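Local coordinates for uncharacterized protein (PDB 6ZYL) that catalyses the beta-hydroxylation of thioholgamide as the non-heme monooxygenase ThoJ, probably with iron and 2-oxoglutarate as cofactor and cosubstrate, at residues 108-113 against 233-238; 144-149 against 207-212. All blocks are in the same frame, centred on the assembly; numbering follows the deposited sequence.

Contact 1: residues 108-113 against 233-238; sequences LVWSTN and AIDYIT
Asp235 reaches across to Ser111 and Trp110 with its whole side chain. Its CB lies beside the serine hydroxyl, 3.7 Å from Ser111 OG and close to the amide nitrogen of the same residue. With CG set beside the backbone N (chi1 -73°), the carboxylate runs alongside the indole of Trp110. At the tip, Asp235 OD2 accepts a short hydrogen bond of 2.6 Å from Ser111 OG, which arrives on the anti side and 27° out of the carboxylate plane. The same oxygen sits at the edge of the Trp110 ring, in its plane and 3.7 Å from CE3, while the carboxylate itself is turned 50° against the indole. A water held by Asn113 ND2 adds a weak bond to OD2, and OD1 faces the other way in a salt bridge with Arg145. Were Asp235 replaced by an alanine, the Ser111 hydroxyl would probably lose its short bond and the Arg145 guanidinium its buried counter-charge.

The antiparallel pairing is interrupted at this point by a beta bulge. Trp110, with near-helical backbone angles, is the extra residue: its N donates to Asp235 O, and Ser111 O accepts from Asp235 N. Regular pairing resumes with Leu108 and Ile237 at one end and Asn113 and Ala233 at the other, within the main sheet of what is probably the double-stranded beta-helix of the PhyH family. On the Asp235 face, Ile237 sends CD1 to 3.9 Å from Trp110 CD1, whose indole nitrogen binds Asp248. The other face is apolar where Val109 CG2 lies 3.6 Å from CE1 of Tyr236, the two side chains running alongside each other. Next to them Val109 CG1 touches Ile234 CG2, beneath helix 84-90.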
loop_
_atom_site.group_PDB
_atom_site.type_symbol
_atom_site.label_atom_id
_atom_site.label_comp_id
_atom_site.label_asym_id
_atom_site.label_seq_id
_atom_site.Cartn_x
_atom_site.Cartn_y
_atom_site.Cartn_z
ATOM N N LEU A 108 1.040 -7.611 -10.713
ATOM C CA LEU A 108 -0.295 -7.757 -10.161
ATOM C C LEU A 108 -0.431 -6.826 -8.965
ATOM O O LEU A 108 0.549 -6.531 -8.277
ATOM C CB LEU A 108 -0.573 -9.197 -9.723
ATOM C CG LEU A 108 -0.454 -10.287 -10.787
ATOM C CD1 LEU A 108 0.875 -11.005 -10.644
ATOM C CD2 LEU A 108 -1.614 -11.261 -10.671
ATOM N N VAL A 109 -1.654 -6.363 -8.729
ATOM C CA VAL A 109 -1.982 -5.608 -7.525
ATOM C C VAL A 109 -2.455 -6.597 -6.467
ATOM O O VAL A 109 -3.465 -7.284 -6.654
ATOM C CB VAL A 109 -3.051 -4.542 -7.804
ATOM C CG1 VAL A 109 -3.485 -3.882 -6.498
ATOM C CG2 VAL A 109 -2.527 -3.505 -8.786
ATOM N N TRP A 110 -1.726 -6.672 -5.356
ATOM C CA TRP A 110 -2.034 -7.623 -4.297
ATOM C C TRP A 110 -2.926 -7.034 -3.215
ATOM O O TRP A 110 -3.736 -7.762 -2.631
ATOM C CB TRP A 110 -0.732 -8.140 -3.677
ATOM C CG TRP A 110 -0.922 -9.208 -2.648
ATOM C CD1 TRP A 110 -1.162 -10.533 -2.874
ATOM C CD2 TRP A 110 -0.877 -9.044 -1.229
ATOM N NE1 TRP A 110 -1.272 -11.203 -1.680
ATOM C CE2 TRP A 110 -1.102 -10.310 -0.653
ATOM C CE3 TRP A 110 -0.673 -7.947 -0.386
ATOM C CZ2 TRP A 110 -1.130 -10.510 0.725
ATOM C CZ3 TRP A 110 -0.699 -8.146 0.980
ATOM C CH2 TRP A 110 -0.927 -9.419 1.523
ATOM N N SER A 111 -2.803 -5.737 -2.935
ATOM C CA SER A 111 -3.668 -5.093 -1.956
ATOM C C SER A 111 -3.604 -3.585 -2.142
ATOM O O SER A 111 -2.693 -3.058 -2.784
ATOM C CB SER A 111 -3.268 -5.464 -0.524
ATOM O OG SER A 111 -2.248 -4.602 -0.047
ATOM N N THR A 112 -4.595 -2.898 -1.575
ATOM C CA THR A 112 -4.577 -1.447 -1.454
ATOM C C THR A 112 -4.952 -1.069 -0.029
ATOM O O THR A 112 -5.725 -1.769 0.634
ATOM C CB THR A 112 -5.529 -0.756 -2.446
ATOM O OG1 THR A 112 -6.826 -1.360 -2.394
ATOM C CG2 THR A 112 -4.974 -0.842 -3.866
ATOM N N ASN A 113 -4.390 0.043 0.436
ATOM C CA ASN A 113 -4.608 0.525 1.792
ATOM C C ASN A 113 -4.774 2.034 1.769
ATOM O O ASN A 113 -4.048 2.734 1.059
ATOM C CB ASN A 113 -3.432 0.173 2.719
ATOM C CG ASN A 113 -3.524 -1.228 3.278
ATOM O OD1 ASN A 113 -4.158 -1.459 4.307
ATOM N ND2 ASN A 113 -2.882 -2.173 2.606
ATOM N N ALA A 233 -1.862 3.372 -0.489
ATOM C CA ALA A 233 -0.755 2.439 -0.647
ATOM C C ALA A 233 -1.177 1.258 -1.509
ATOM O O ALA A 233 -2.273 0.714 -1.347
ATOM C CB ALA A 233 -0.266 1.939 0.714
ATOM N N ILE A 234 -0.290 0.855 -2.416
ATOM C CA ILE A 234 -0.573 -0.191 -3.390
ATOM C C ILE A 234 0.556 -1.206 -3.333
ATOM O O ILE A 234 1.723 -0.850 -3.528
ATOM C CB ILE A 234 -0.706 0.363 -4.818
ATOM C CG1 ILE A 234 -1.539 1.642 -4.840
ATOM C CG2 ILE A 234 -1.319 -0.684 -5.739
ATOM C CD1 ILE A 234 -1.347 2.463 -6.110
ATOM N N ASP A 235 0.213 -2.463 -3.080
ATOM C CA ASP A 235 1.187 -3.546 -3.094
ATOM C C ASP A 235 1.226 -4.170 -4.483
ATOM O O ASP A 235 0.230 -4.741 -4.941
ATOM C CB ASP A 235 0.844 -4.600 -2.046
ATOM C CG ASP A 235 1.128 -4.128 -0.640
ATOM O OD1 ASP A 235 2.171 -3.471 -0.438
ATOM O OD2 ASP A 235 0.307 -4.402 0.260
ATOM N N TYR A 236 2.366 -4.041 -5.155
ATOM C CA TYR A 236 2.592 -4.660 -6.451
ATOM C C TYR A 236 3.494 -5.874 -6.278
ATOM O O TYR A 236 4.465 -5.837 -5.517
ATOM C CB TYR A 236 3.224 -3.669 -7.432
ATOM C CG TYR A 236 2.275 -2.584 -7.893
ATOM C CD1 TYR A 236 1.426 -2.789 -8.973
ATOM C CD2 TYR A 236 2.225 -1.357 -7.244
ATOM C CE1 TYR A 236 0.554 -1.798 -9.397
ATOM C CE2 TYR A 236 1.357 -0.361 -7.660
ATOM C CZ TYR A 236 0.525 -0.587 -8.737
ATOM O OH TYR A 236 -0.338 0.401 -9.152
ATOM N N ILE A 237 3.157 -6.954 -6.982
ATOM C CA ILE A 237 3.934 -8.185 -6.960
ATOM C C ILE A 237 4.070 -8.688 -8.390
ATOM O O ILE A 237 3.334 -8.279 -9.289
ATOM C CB ILE A 237 3.290 -9.281 -6.079
ATOM C CG1 ILE A 237 1.921 -9.679 -6.641
ATOM C CG2 ILE A 237 3.157 -8.813 -4.641
ATOM C CD1 ILE A 237 1.284 -10.874 -5.942
ATOM N N THR A 238 5.020 -9.587 -8.589
ATOM C CA THR A 238 5.132 -10.365 -9.810
ATOM C C THR A 238 4.631 -11.779 -9.566
ATOM O O THR A 238 4.415 -12.191 -8.422
ATOM C CB THR A 238 6.585 -10.404 -10.291
ATOM O OG1 THR A 238 7.293 -11.425 -9.577
ATOM C CG2 THR A 238 7.263 -9.060 -10.084
HETATM O O HOH W 1 -1.213 -1.545 0.462
#

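Contact 2: residues 144-149 against 207-212; sequences ARVWVA and GQCSVH
Arg145 sets its CB over one face of the His212 imidazole. Arg145 CB stands 4.2 Å from the centroid of the His212 ring, 28° off its normal, a CH-pi contact. Further along, Arg145 CD passes the NE2 side of the ring, 3.7 Å from His212 NE2, before the chain bends at chi3 and carries the guanidinium off towards Asp235, its plane turned 59° from the imidazole. The ring meets the arginine because His212 CG is placed between its own backbone N and carbonyl carbon (chi1 66°), which tips the imidazole towards the neighbouring strand.

Trp147 projects from the same face as these two. Its CB rests 3.5 Å from Ser210 O, and the indole then leads away from the partner strand, its NE1 hydrogen-bonded to a tartrate probably taken from the crystallisation liquor. Such molecules often mark pockets, so this face may line one.

On the reverse face the groups are apolar. Val146 CG1 touches Cys209 SG at 3.6 Å. Val146 and Val211 run side by side, pointing alike, and Ala144 CB closes on Val211 CG1 at 3.7 Å; helix 93-103 packs against this surface.

Between the faces, Arg145 with His212 and Trp147 with Ser210 form hydrogen-bonded antiparallel pairs, and the bond from Trp147 N to Ser210 O, 2.6 Å, is the shortest. Beyond the start of strand 209-212, Ala149 N donates to Gln208 O and Ala149 O accepts from Gly207 N.

With ND1 hydrogen-bonded to Tyr162 OH and NE2 to Asp130 OD2, both nitrogens of the buried imidazole have partners, so its rotation is fixed from its edge while Arg145 CB lies over its face.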
loop_
_atom_site.group_PDB
_atom_site.type_symbol
_atom_site.label_atom_id
_atom_site.label_comp_id
_atom_site.label_asym_id
_atom_site.label_seq_id
_atom_site.Cartn_x
_atom_site.Cartn_y
_atom_site.Cartn_z
ATOM N N ALA A 144 6.873 -4.568 -4.194
ATOM C CA ALA A 144 7.106 -3.188 -3.797
ATOM C C ALA A 144 5.766 -2.568 -3.435
ATOM O O ALA A 144 4.743 -2.888 -4.047
ATOM C CB ALA A 144 7.785 -2.387 -4.913
ATOM N N ARG A 145 5.775 -1.695 -2.434
ATOM C CA ARG A 145 4.591 -0.944 -2.040
ATOM C C ARG A 145 4.721 0.483 -2.556
ATOM O O ARG A 145 5.708 1.167 -2.262
ATOM C CB ARG A 145 4.409 -0.950 -0.523
ATOM C CG ARG A 145 3.256 -0.075 -0.053
ATOM C CD ARG A 145 2.890 -0.351 1.397
ATOM N NE ARG A 145 2.225 -1.641 1.558
ATOM C CZ ARG A 145 1.654 -2.052 2.684
ATOM N NH1 ARG A 145 1.665 -1.272 3.755
ATOM N NH2 ARG A 145 1.071 -3.241 2.739
ATOM N N VAL A 146 3.731 0.925 -3.326
ATOM C CA VAL A 146 3.666 2.292 -3.830
ATOM C C VAL A 146 2.788 3.097 -2.882
ATOM O O VAL A 146 1.604 2.787 -2.704
ATOM C CB VAL A 146 3.126 2.338 -5.267
ATOM C CG1 VAL A 146 3.002 3.780 -5.740
ATOM C CG2 VAL A 146 4.031 1.537 -6.194
ATOM N N TRP A 147 3.368 4.128 -2.279
ATOM C CA TRP A 147 2.738 4.953 -1.249
ATOM C C TRP A 147 2.412 6.296 -1.892
ATOM O O TRP A 147 3.278 7.170 -1.995
ATOM C CB TRP A 147 3.692 5.091 -0.069
ATOM C CG TRP A 147 3.134 5.616 1.210
ATOM C CD1 TRP A 147 2.281 4.979 2.062
ATOM C CD2 TRP A 147 3.441 6.875 1.815
ATOM N NE1 TRP A 147 2.026 5.772 3.155
ATOM C CE2 TRP A 147 2.725 6.943 3.026
ATOM C CE3 TRP A 147 4.247 7.957 1.446
ATOM C CZ2 TRP A 147 2.791 8.051 3.870
ATOM C CZ3 TRP A 147 4.311 9.056 2.286
ATOM C CH2 TRP A 147 3.588 9.095 3.483
ATOM N N VAL A 148 1.167 6.450 -2.331
ATOM C CA VAL A 148 0.749 7.617 -3.100
ATOM C C VAL A 148 0.247 8.693 -2.148
ATOM O O VAL A 148 -0.615 8.435 -1.299
ATOM C CB VAL A 148 -0.337 7.244 -4.122
ATOM C CG1 VAL A 148 -0.749 8.474 -4.925
ATOM C CG2 VAL A 148 0.144 6.135 -5.040
ATOM N N ALA A 149 0.771 9.906 -2.305
ATOM C CA ALA A 149 0.366 11.046 -1.489
ATOM C C ALA A 149 -0.860 11.697 -2.120
ATOM O O ALA A 149 -0.769 12.297 -3.197
ATOM C CB ALA A 149 1.508 12.052 -1.361
ATOM N N GLY A 207 0.208 14.038 -5.099
ATOM C CA GLY A 207 0.273 13.403 -6.391
ATOM C C GLY A 207 1.514 12.559 -6.601
ATOM O O GLY A 207 1.472 11.589 -7.366
ATOM N N GLN A 208 2.619 12.919 -5.955
ATOM C CA GLN A 208 3.807 12.087 -5.998
ATOM C C GLN A 208 3.614 10.858 -5.113
ATOM O O GLN A 208 2.685 10.775 -4.302
ATOM C CB GLN A 208 5.035 12.872 -5.542
ATOM C CG GLN A 208 5.343 14.101 -6.377
ATOM C CD GLN A 208 6.599 14.810 -5.915
ATOM O OE1 GLN A 208 6.800 15.028 -4.721
ATOM N NE2 GLN A 208 7.456 15.169 -6.861
ATOM N N CYS A 209 4.516 9.896 -5.262
ATOM C CA CYS A 209 4.455 8.689 -4.458
ATOM C C CYS A 209 5.862 8.254 -4.084
ATOM O O CYS A 209 6.854 8.700 -4.663
ATOM C CB CYS A 209 3.726 7.558 -5.194
ATOM S SG CYS A 209 4.638 6.879 -6.587
ATOM N N SER A 210 5.926 7.384 -3.083
ATOM C CA SER A 210 7.149 6.722 -2.668
ATOM C C SER A 210 6.969 5.228 -2.887
ATOM O O SER A 210 5.867 4.695 -2.721
ATOM C CB SER A 210 7.469 7.013 -1.201
ATOM O OG SER A 210 8.660 6.358 -0.812
ATOM N N VAL A 211 8.047 4.560 -3.283
ATOM C CA VAL A 211 8.062 3.116 -3.483
ATOM C C VAL A 211 9.084 2.543 -2.516
ATOM O O VAL A 211 10.251 2.949 -2.534
ATOM C CB VAL A 211 8.410 2.739 -4.932
ATOM C CG1 VAL A 211 8.134 1.259 -5.171
ATOM C CG2 VAL A 211 7.640 3.608 -5.911
ATOM N N HIS A 212 8.657 1.611 -1.669
ATOM C CA HIS A 212 9.572 1.005 -0.716
ATOM C C HIS A 212 9.404 -0.507 -0.678
ATOM O O HIS A 212 8.353 -1.052 -1.029
ATOM C CB HIS A 212 9.404 1.617 0.702
ATOM C CG HIS A 212 8.082 1.343 1.352
ATOM N ND1 HIS A 212 7.133 2.324 1.550
ATOM C CD2 HIS A 212 7.573 0.214 1.900
ATOM C CE1 HIS A 212 6.087 1.804 2.168
ATOM N NE2 HIS A 212 6.328 0.524 2.389
#

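How the contacts relate
Both contacts belong to one mixed beta-sheet, in which strands 107-117, 229-237, 143-149 and 209-212 follow one another; contact 1 joins the first two and contact 2 the last two. Their centres lie 11 Å apart, and the seam between them is the pairing of 229-237 with 143-149, where Ile234 O and Val146 N, 2.7 Å apart, probably form a hydrogen bond. Along the chain 144-149 and 207-212 both fall between 108-113 and 233-238, so contact 2 forms entirely within the span separating the strands of contact 1. Helix 93-103 backs both, touching Tyr236 and Val146. Residues distant in sequence are thereby assembled into the continuous sheet of the probable oxygenase core.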